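Local structure of putative branched-chain amino acid ABC transporter (4PYR) at residues D70-L75 and N87-E92; V81-L86 and P97-L102. The protein is a putative periplasmic-binding-protein-like lipoprotein of the LppC family, seen with glutathione bound, that may act as an enzyme regulator. All blocks are in the same frame, centred on the assembly; numbering follows the deposited sequence.

Contact 1: residues D70-L75 and N87-E92; sequences DSIVKL and NSVGRE. With GSH (glutathione), chain B.
I72 reaches from helix 69-75 onto the loop that follows strand 83-85, and its two branches part there. CG1 stands anti to the carbonyl carbon (chi1 -68°), and CD1 at the end of that branch sits 3.6 Å from N87 CB and 3.6 Å from S88 O. CG2 turns to the next residue, lying 3.9 Å from V89 CA and 4.0 Å from V89 CG1. The I72 side chain crosses those of N87 and V89 at about a right angle, meeting each with a methyl group. At the next residue, V73 CG1 lies 3.9 Å from E92 CG, an aliphatic contact at the open side of the interface with the extended glutamate again running across the valine. No hydrogen bond joins the helix to the loop. Here a helix of the parallel alpha/beta lobe packs on the loop leaving the carboxyl end of strand 83-85, consistent with the periplasmic binding protein fold, where loops at the carboxyl ends of the strands line the ligand site. N87 and S88 belong to the glutathione pocket; S88 points its CB away from the helix, on the side of glutathione, which is hydrogen-bonded to R137 NH2. Behind the helix, the S71 hydroxyl is held by S68, T44 and the G45 amide.

Contact 2: residues V81-L86 and P97-L102; sequences VPTLAL and PKLYSL. With GSH (glutathione), chain B.
L84 and Y100, neighbours on one face of the paired strands, meet through L84 CD1 and Y100 CB at 4.0 Å. In L84, chi1 -171° sets CG anti to the backbone N, and chi2 70° brings CD1 over the second strand, where it also touches L102 CB at 4.0 Å. F290 and helix 245-265 pack over this side, L264 against Y100 and L253 and L260 against L102. On the face of T83, L99, A85 and S101, L99 CD1 lies against T83 CG2 (3.9 Å) and, a little further off, A85 CB. Between the two faces, four backbone hydrogen bonds join the strands: T83 N to K98 O, Y100 N to T83 O at 2.8 Å, A85 N to Y100 O, and L102 N to A85 O. Three are fairly straight, whereas A85 N-H meets Y100 O at 136°. T83 OG1 turns back to V81 O at 2.6 Å and also bonds to Y52, so the hydroxyl at the strand's start is gripped twice. The Y100 hydroxyl bonds to the G270 amide. At the exposed edge, the bent aliphatic chain of K98 lies against V81 and P82, its CE 4.1 Å from P82 CD. Beyond the pairing's other end, L86 O faces glutathione O32 at 2.8 Å. Strands 83-85 and 99-101 thus form the last parallel pair of a five-stranded sheet ordered 2-1-3-4-5, consistent with the Rossmann-like lobe of periplasmic binding proteins.

Contact 2 is the buried one, an edge of the parallel sheet held by backbone hydrogen bonds, with mainly apolar side chains on the L84/Y100 face and a mixed set, with T83 and S101 hydroxyls, on the other; contact 1 is partly buried and joins helix to loop by van der Waals contact alone. The two meet directly, because N87 follows L86 without a break and the helix packs on the sheet: I72 CD1 touches A85 CB at 3.6 Å, and V89 CG1 lies beside L99 CD2. A probable hydrogen bond from S101 OG to N87 O, 2.8 Å, ties the loop to strand 99-101. Both contacts supply glutathione-pocket residues, L86 from just past strand 83-85 and N87 and S88 from the loop.

Contact 1: residues D70-L75 and N87-E92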
ATOM      1  N   ASP A  70     -11.259  -5.209  12.794  1.00 33.61           N
ATOM      2  CA  ASP A  70     -12.332  -5.295  13.772  1.00 35.68           C
ATOM      3  C   ASP A  70     -12.473  -4.011  14.583  1.00 34.52           C
ATOM      4  O   ASP A  70     -13.563  -3.610  14.898  1.00 35.97           O
ATOM      5  CB  ASP A  70     -12.127  -6.492  14.703  1.00 36.18           C
ATOM      6  CG  ASP A  70     -13.403  -6.958  15.328  1.00 40.05           C
ATOM      7  OD1 ASP A  70     -14.347  -7.230  14.569  1.00 43.48           O
ATOM      8  OD2 ASP A  70     -13.442  -7.072  16.570  1.00 45.01           O
ATOM      9  N   SER A  71     -11.367  -3.337  14.917  1.00 28.77           N
ATOM     10  CA  SER A  71     -11.446  -2.026  15.577  1.00 29.92           C
ATOM     11  C   SER A  71     -12.148  -0.956  14.744  1.00 30.12           C
ATOM     12  O   SER A  71     -12.818  -0.074  15.293  1.00 31.55           O
ATOM     13  CB  SER A  71     -10.034  -1.474  15.837  1.00 27.82           C
ATOM     14  OG  SER A  71      -9.382  -2.247  16.802  1.00 31.47           O
ATOM     15  N   ILE A  72     -11.909  -0.992  13.436  1.00 30.24           N
ATOM     16  CA  ILE A  72     -12.533  -0.057  12.515  1.00 30.04           C
ATOM     17  C   ILE A  72     -14.063  -0.164  12.555  1.00 34.33           C
ATOM     18  O   ILE A  72     -14.733   0.858  12.668  1.00 35.76           O
ATOM     19  CB  ILE A  72     -11.960  -0.209  11.095  1.00 29.85           C
ATOM     20  CG1 ILE A  72     -10.505   0.266  11.091  1.00 27.50           C
ATOM     21  CG2 ILE A  72     -12.804   0.544  10.083  1.00 28.49           C
ATOM     22  CD1 ILE A  72      -9.731  -0.083   9.841  1.00 31.44           C
ATOM     23  N   VAL A  73     -14.583  -1.396  12.489  1.00 34.46           N
ATOM     24  CA  VAL A  73     -16.022  -1.670  12.536  1.00 38.82           C
ATOM     25  C   VAL A  73     -16.658  -1.194  13.841  1.00 43.08           C
ATOM     26  O   VAL A  73     -17.732  -0.587  13.833  1.00 43.62           O
ATOM     27  CB  VAL A  73     -16.310  -3.170  12.361  1.00 38.98           C
ATOM     28  CG1 VAL A  73     -17.793  -3.452  12.540  1.00 41.15           C
ATOM     29  CG2 VAL A  73     -15.854  -3.638  10.980  1.00 36.15           C
ATOM     30  N   LYS A  74     -16.002  -1.492  14.960  1.00 37.66           N
ATOM     31  CA  LYS A  74     -16.482  -1.082  16.288  1.00 33.32           C
ATOM     32  C   LYS A  74     -16.529   0.425  16.466  1.00 31.62           C
ATOM     33  O   LYS A  74     -17.355   0.932  17.223  1.00 35.20           O
ATOM     34  CB  LYS A  74     -15.582  -1.673  17.394  1.00 34.91           C
ATOM     35  CG  LYS A  74     -15.712  -3.179  17.538  1.00 36.23           C
ATOM     36  CD  LYS A  74     -14.835  -3.725  18.664  1.00 40.07           C
ATOM     37  CE  LYS A  74     -15.208  -5.149  19.035  1.00 38.94           C
ATOM     38  NZ  LYS A  74     -16.603  -5.255  19.504  1.00 47.18           N
ATOM     39  N   LEU A  75     -15.590   1.110  15.832  1.00 34.49           N
ATOM     40  CA  LEU A  75     -15.388   2.555  16.000  1.00 28.38           C
ATOM     41  C   LEU A  75     -16.279   3.424  15.103  1.00 30.97           C
ATOM     42  O   LEU A  75     -16.700   4.488  15.522  1.00 30.85           O
ATOM     43  CB  LEU A  75     -13.929   2.923  15.741  1.00 30.98           C
ATOM     44  CG  LEU A  75     -13.503   4.403  15.930  1.00 24.17           C
ATOM     45  CD1 LEU A  75     -13.824   4.809  17.370  1.00 34.51           C
ATOM     46  CD2 LEU A  75     -12.051   4.684  15.599  1.00 26.34           C
ATOM     47  N   ASN A  87      -6.451   0.618   7.662  1.00 23.61           N
ATOM     48  CA  ASN A  87      -6.896  -0.596   6.999  1.00 24.20           C
ATOM     49  C   ASN A  87      -8.174  -0.239   6.261  1.00 27.75           C
ATOM     50  O   ASN A  87      -8.697   0.850   6.442  1.00 27.77           O
ATOM     51  CB  ASN A  87      -7.091  -1.753   8.006  1.00 26.98           C
ATOM     52  CG  ASN A  87      -7.213  -3.086   7.306  1.00 30.93           C
ATOM     53  OD1 ASN A  87      -8.232  -3.402   6.654  1.00 35.98           O
ATOM     54  ND2 ASN A  87      -6.162  -3.844   7.373  1.00 35.22           N
ATOM     55  N   SER A  88      -8.668  -1.152   5.420  1.00 37.25           N
ATOM     56  CA  SER A  88      -9.935  -0.949   4.726  1.00 38.39           C
ATOM     57  C   SER A  88     -11.011  -0.808   5.739  1.00 39.56           C
ATOM     58  O   SER A  88     -10.982  -1.484   6.770  1.00 44.33           O
ATOM     59  CB  SER A  88     -10.261  -2.149   3.862  1.00 39.40           C
ATOM     60  OG  SER A  88      -9.236  -2.344   2.910  1.00 40.30           O
ATOM     61  N   VAL A  89     -11.965   0.073   5.479  1.00 43.09           N
ATOM     62  CA  VAL A  89     -13.207  -0.006   6.210  1.00 42.53           C
ATOM     63  C   VAL A  89     -13.928  -1.181   5.551  1.00 47.38           C
ATOM     64  O   VAL A  89     -14.233  -1.121   4.357  1.00 49.53           O
ATOM     65  CB  VAL A  89     -14.012   1.335   6.233  1.00 37.49           C
ATOM     66  CG1 VAL A  89     -13.076   2.489   6.575  1.00 44.12           C
ATOM     67  CG2 VAL A  89     -14.846   1.584   4.958  1.00 37.59           C
ATOM     68  N   GLY A  90     -14.132  -2.276   6.293  1.00 45.64           N
ATOM     69  CA  GLY A  90     -14.798  -3.463   5.733  1.00 52.61           C
ATOM     70  C   GLY A  90     -16.215  -3.121   5.319  1.00 54.59           C
ATOM     71  O   GLY A  90     -16.693  -1.999   5.598  1.00 51.59           O
ATOM     72  N   ARG A  91     -16.877  -4.070   4.644  1.00 58.74           N
ATOM     73  CA  ARG A  91     -18.277  -3.910   4.261  1.00 61.40           C
ATOM     74  C   ARG A  91     -19.174  -3.680   5.493  1.00 61.98           C
ATOM     75  O   ARG A  91     -20.148  -2.922   5.414  1.00 66.03           O
ATOM     76  CB  ARG A  91     -18.814  -5.144   3.491  1.00 65.29           C
ATOM     77  CG  ARG A  91     -18.140  -5.481   2.158  1.00 73.74           C
ATOM     78  CD  ARG A  91     -18.900  -6.585   1.410  1.00 75.13           C
ATOM     79  NE  ARG A  91     -18.022  -7.378   0.542  1.00 70.40           N
ATOM     80  CZ  ARG A  91     -18.411  -8.421  -0.194  1.00 78.82           C
ATOM     81  NH1 ARG A  91     -19.676  -8.815  -0.209  1.00 86.40           N
ATOM     82  NH2 ARG A  91     -17.518  -9.069  -0.941  1.00 83.78           N
ATOM     83  N   GLU A  92     -18.870  -4.351   6.612  1.00 62.64           N
ATOM     84  CA  GLU A  92     -19.712  -4.266   7.825  1.00 63.22           C
ATOM     85  C   GLU A  92     -19.558  -2.936   8.577  1.00 55.96           C
ATOM     86  O   GLU A  92     -20.430  -2.562   9.370  1.00 55.32           O
ATOM     87  CB  GLU A  92     -19.434  -5.424   8.802  1.00 67.87           C
ATOM     88  CG  GLU A  92     -20.201  -5.267  10.120  1.00 64.41           C
ATOM     89  CD  GLU A  92     -20.056  -6.416  11.098  1.00 75.94           C
ATOM     90  OE1 GLU A  92     -19.052  -7.161  11.030  1.00 77.49           O
ATOM     91  OE2 GLU A  92     -20.957  -6.549  11.958  1.00 74.87           O
TER
HETATM   92  N1  GSH B 401     -10.145  -6.905   1.728  1.00 38.10           N
HETATM   93  CA1 GSH B 401      -9.074  -7.877   1.672  1.00 37.78           C
HETATM   94  C1  GSH B 401      -9.485  -9.138   0.941  1.00 36.28           C
HETATM   95  O11 GSH B 401      -9.941  -9.079  -0.233  1.00 39.60           O
HETATM   96  O12 GSH B 401      -9.318 -10.239   1.518  1.00 45.47           O
HETATM   97  CB1 GSH B 401      -8.593  -8.226   3.087  1.00 36.77           C
HETATM   98  CG1 GSH B 401      -8.146  -7.014   3.903  1.00 35.67           C
HETATM   99  CD1 GSH B 401      -6.941  -6.370   3.287  1.00 36.57           C
HETATM  100  OE1 GSH B 401      -6.558  -6.748   2.189  1.00 34.84           O
HETATM  101  N2  GSH B 401      -6.368  -5.405   4.041  1.00 39.56           N
HETATM  102  CA2 GSH B 401      -5.177  -4.624   3.677  1.00 40.65           C
HETATM  103  C2  GSH B 401      -4.017  -5.061   4.519  1.00 44.59           C
HETATM  104  O2  GSH B 401      -4.132  -6.266   4.773  1.00 47.15           O
HETATM  105  CB2 GSH B 401      -5.473  -3.146   3.842  1.00 43.88           C
HETATM  106  SG2 GSH B 401      -7.229  -2.851   3.697  1.00 47.24           S
HETATM  107  N3  GSH B 401      -2.967  -4.279   4.972  1.00 38.98           N
HETATM  108  CA3 GSH B 401      -2.551  -2.880   4.654  1.00 40.09           C
HETATM  109  C3  GSH B 401      -2.178  -1.981   5.836  1.00 42.73           C
HETATM  110  O31 GSH B 401      -1.307  -1.063   5.700  1.00 36.61           O
HETATM  111  O32 GSH B 401      -2.746  -2.173   6.930  1.00 36.41           O

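Contact 2: residues V81-L86 and P97-L102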
ATOM      1  N   VAL A  81     -14.514  13.143  14.518  1.00 30.65           N
ATOM      2  CA  VAL A  81     -13.507  13.975  13.881  1.00 22.54           C
ATOM      3  C   VAL A  81     -12.891  13.178  12.713  1.00 27.16           C
ATOM      4  O   VAL A  81     -13.005  11.944  12.671  1.00 28.64           O
ATOM      5  CB  VAL A  81     -12.400  14.425  14.857  1.00 25.87           C
ATOM      6  CG1 VAL A  81     -12.978  15.157  16.024  1.00 26.59           C
ATOM      7  CG2 VAL A  81     -11.494  13.261  15.294  1.00 26.14           C
ATOM      8  N   PRO A  82     -12.314  13.878  11.726  1.00 26.57           N
ATOM      9  CA  PRO A  82     -11.734  13.171  10.603  1.00 22.49           C
ATOM     10  C   PRO A  82     -10.811  12.102  11.110  1.00 23.88           C
ATOM     11  O   PRO A  82      -9.954  12.401  11.945  1.00 21.52           O
ATOM     12  CB  PRO A  82     -11.023  14.269   9.828  1.00 24.49           C
ATOM     13  CG  PRO A  82     -11.731  15.514  10.175  1.00 25.97           C
ATOM     14  CD  PRO A  82     -12.094  15.331  11.626  1.00 28.28           C
ATOM     15  N   THR A  83     -11.017  10.869  10.640  1.00 22.37           N
ATOM     16  CA  THR A  83     -10.279   9.738  11.173  1.00 22.13           C
ATOM     17  C   THR A  83      -9.725   8.926  10.036  1.00 20.39           C
ATOM     18  O   THR A  83     -10.446   8.517   9.139  1.00 23.23           O
ATOM     19  CB  THR A  83     -11.215   8.929  12.072  1.00 23.61           C
ATOM     20  OG1 THR A  83     -11.634   9.780  13.125  1.00 23.08           O
ATOM     21  CG2 THR A  83     -10.555   7.731  12.656  1.00 23.44           C
ATOM     22  N   LEU A  84      -8.395   8.775  10.076  1.00 19.42           N
ATOM     23  CA  LEU A  84      -7.669   8.062   9.037  1.00 18.82           C
ATOM     24  C   LEU A  84      -7.309   6.683   9.536  1.00 18.09           C
ATOM     25  O   LEU A  84      -6.224   6.471  10.123  1.00 18.25           O
ATOM     26  CB  LEU A  84      -6.415   8.851   8.629  1.00 18.69           C
ATOM     27  CG  LEU A  84      -5.740   8.265   7.415  1.00 18.24           C
ATOM     28  CD1 LEU A  84      -6.505   8.434   6.125  1.00 20.10           C
ATOM     29  CD2 LEU A  84      -4.371   8.939   7.339  1.00 18.47           C
ATOM     30  N   ALA A  85      -8.201   5.728   9.294  1.00 18.31           N
ATOM     31  CA  ALA A  85      -7.885   4.325   9.560  1.00 19.81           C
ATOM     32  C   ALA A  85      -6.791   3.809   8.626  1.00 20.03           C
ATOM     33  O   ALA A  85      -6.628   4.255   7.499  1.00 19.11           O
ATOM     34  CB  ALA A  85      -9.143   3.475   9.457  1.00 23.91           C
ATOM     35  N   LEU A  86      -6.032   2.824   9.124  1.00 19.78           N
ATOM     36  CA  LEU A  86      -4.917   2.312   8.346  1.00 20.73           C
ATOM     37  C   LEU A  86      -5.176   0.906   7.872  1.00 22.81           C
ATOM     38  O   LEU A  86      -4.259   0.097   7.716  1.00 26.52           O
ATOM     39  CB  LEU A  86      -3.623   2.421   9.163  1.00 20.87           C
ATOM     40  CG  LEU A  86      -3.213   3.855   9.571  1.00 21.24           C
ATOM     41  CD1 LEU A  86      -1.903   3.846  10.372  1.00 19.76           C
ATOM     42  CD2 LEU A  86      -3.054   4.731   8.338  1.00 19.81           C
ATOM     43  N   PRO A  97     -18.958   9.758   7.054  1.00 36.05           N
ATOM     44  CA  PRO A  97     -18.225  10.544   6.070  1.00 33.93           C
ATOM     45  C   PRO A  97     -16.944  11.155   6.564  1.00 31.87           C
ATOM     46  O   PRO A  97     -16.169  11.673   5.750  1.00 35.06           O
ATOM     47  CB  PRO A  97     -19.240  11.647   5.672  1.00 41.43           C
ATOM     48  CG  PRO A  97     -20.109  11.770   6.860  1.00 39.90           C
ATOM     49  CD  PRO A  97     -20.295  10.352   7.311  1.00 39.70           C
ATOM     50  N   LYS A  98     -16.693  11.057   7.873  1.00 29.19           N
ATOM     51  CA  LYS A  98     -15.451  11.508   8.465  1.00 30.26           C
ATOM     52  C   LYS A  98     -14.446  10.385   8.622  1.00 26.39           C
ATOM     53  O   LYS A  98     -13.371  10.649   9.102  1.00 27.47           O
ATOM     54  CB  LYS A  98     -15.699  12.103   9.840  1.00 31.43           C
ATOM     55  CG  LYS A  98     -16.526  13.366   9.801  1.00 35.23           C
ATOM     56  CD  LYS A  98     -16.622  13.898  11.227  1.00 38.25           C
ATOM     57  CE  LYS A  98     -16.187  15.350  11.314  1.00 41.71           C
ATOM     58  NZ  LYS A  98     -17.380  16.212  11.186  1.00 47.99           N
ATOM     59  N   LEU A  99     -14.822   9.172   8.231  1.00 29.55           N
ATOM     60  CA  LEU A  99     -13.928   8.020   8.303  1.00 26.70           C
ATOM     61  C   LEU A  99     -13.324   7.704   6.950  1.00 23.58           C
ATOM     62  O   LEU A  99     -14.010   7.402   6.008  1.00 27.82           O
ATOM     63  CB  LEU A  99     -14.684   6.799   8.852  1.00 28.94           C
ATOM     64  CG  LEU A  99     -13.857   5.523   9.043  1.00 29.53           C
ATOM     65  CD1 LEU A  99     -12.624   5.812   9.906  1.00 30.77           C
ATOM     66  CD2 LEU A  99     -14.682   4.363   9.597  1.00 31.67           C
ATOM     67  N   TYR A 100     -11.956   7.715   6.930  1.00 25.16           N
ATOM     68  CA  TYR A 100     -11.189   7.563   5.701  1.00 24.26           C
ATOM     69  C   TYR A 100     -10.195   6.414   5.933  1.00 21.94           C
ATOM     70  O   TYR A 100     -10.017   5.966   7.058  1.00 21.67           O
ATOM     71  CB  TYR A 100     -10.374   8.850   5.399  1.00 24.26           C
ATOM     72  CG  TYR A 100     -11.241  10.096   5.239  1.00 26.25           C
ATOM     73  CD1 TYR A 100     -11.706  10.457   4.001  1.00 26.67           C
ATOM     74  CD2 TYR A 100     -11.533  10.908   6.332  1.00 24.53           C
ATOM     75  CE1 TYR A 100     -12.541  11.579   3.841  1.00 31.75           C
ATOM     76  CE2 TYR A 100     -12.341  12.041   6.187  1.00 29.98           C
ATOM     77  CZ  TYR A 100     -12.825  12.368   4.949  1.00 27.68           C
ATOM     78  OH  TYR A 100     -13.622  13.499   4.793  1.00 34.13           O
ATOM     79  N   SER A 101      -9.588   5.944   4.852  1.00 22.98           N
ATOM     80  CA  SER A 101      -8.595   4.853   4.942  1.00 24.90           C
ATOM     81  C   SER A 101      -7.361   5.226   4.139  1.00 22.79           C
ATOM     82  O   SER A 101      -7.473   5.773   3.066  1.00 22.25           O
ATOM     83  CB  SER A 101      -9.168   3.533   4.378  1.00 28.54           C
ATOM     84  OG  SER A 101      -8.166   2.517   4.313  1.00 37.14           O
ATOM     85  N   LEU A 102      -6.183   4.886   4.671  1.00 20.95           N
ATOM     86  CA  LEU A 102      -4.941   4.817   3.884  1.00 21.80           C
ATOM     87  C   LEU A 102      -4.311   3.480   4.228  1.00 20.26           C
ATOM     88  O   LEU A 102      -4.108   3.212   5.375  1.00 21.26           O
ATOM     89  CB  LEU A 102      -3.964   5.920   4.260  1.00 21.02           C
ATOM     90  CG  LEU A 102      -2.594   5.868   3.549  1.00 21.12           C
ATOM     91  CD1 LEU A 102      -2.694   6.035   2.034  1.00 22.78           C
ATOM     92  CD2 LEU A 102      -1.654   6.911   4.096  1.00 21.49           C
TER
HETATM   93  N1  GSH B 401     -10.145  -6.905   1.728  1.00 38.10           N
HETATM   94  CA1 GSH B 401      -9.074  -7.877   1.672  1.00 37.78           C
HETATM   95  C1  GSH B 401      -9.485  -9.138   0.941  1.00 36.28           C
HETATM   96  O11 GSH B 401      -9.941  -9.079  -0.233  1.00 39.60           O
HETATM   97  O12 GSH B 401      -9.318 -10.239   1.518  1.00 45.47           O
HETATM   98  CB1 GSH B 401      -8.593  -8.226   3.087  1.00 36.77           C
HETATM   99  CG1 GSH B 401      -8.146  -7.014   3.903  1.00 35.67           C
HETATM  100  CD1 GSH B 401      -6.941  -6.370   3.287  1.00 36.57           C
HETATM  101  OE1 GSH B 401      -6.558  -6.748   2.189  1.00 34.84           O
HETATM  102  N2  GSH B 401      -6.368  -5.405   4.041  1.00 39.56           N
HETATM  103  CA2 GSH B 401      -5.177  -4.624   3.677  1.00 40.65           C
HETATM  104  C2  GSH B 401      -4.017  -5.061   4.519  1.00 44.59           C
HETATM  105  O2  GSH B 401      -4.132  -6.266   4.773  1.00 47.15           O
HETATM  106  CB2 GSH B 401      -5.473  -3.146   3.842  1.00 43.88           C
HETATM  107  SG2 GSH B 401      -7.229  -2.851   3.697  1.00 47.24           S
HETATM  108  N3  GSH B 401      -2.967  -4.279   4.972  1.00 38.98           N
HETATM  109  CA3 GSH B 401      -2.551  -2.880   4.654  1.00 40.09           C
HETATM  110  C3  GSH B 401      -2.178  -1.981   5.836  1.00 42.73           C
HETATM  111  O31 GSH B 401      -1.307  -1.063   5.700  1.00 36.61           O
HETATM  112  O32 GSH B 401      -2.746  -2.173   6.930  1.00 36.41           O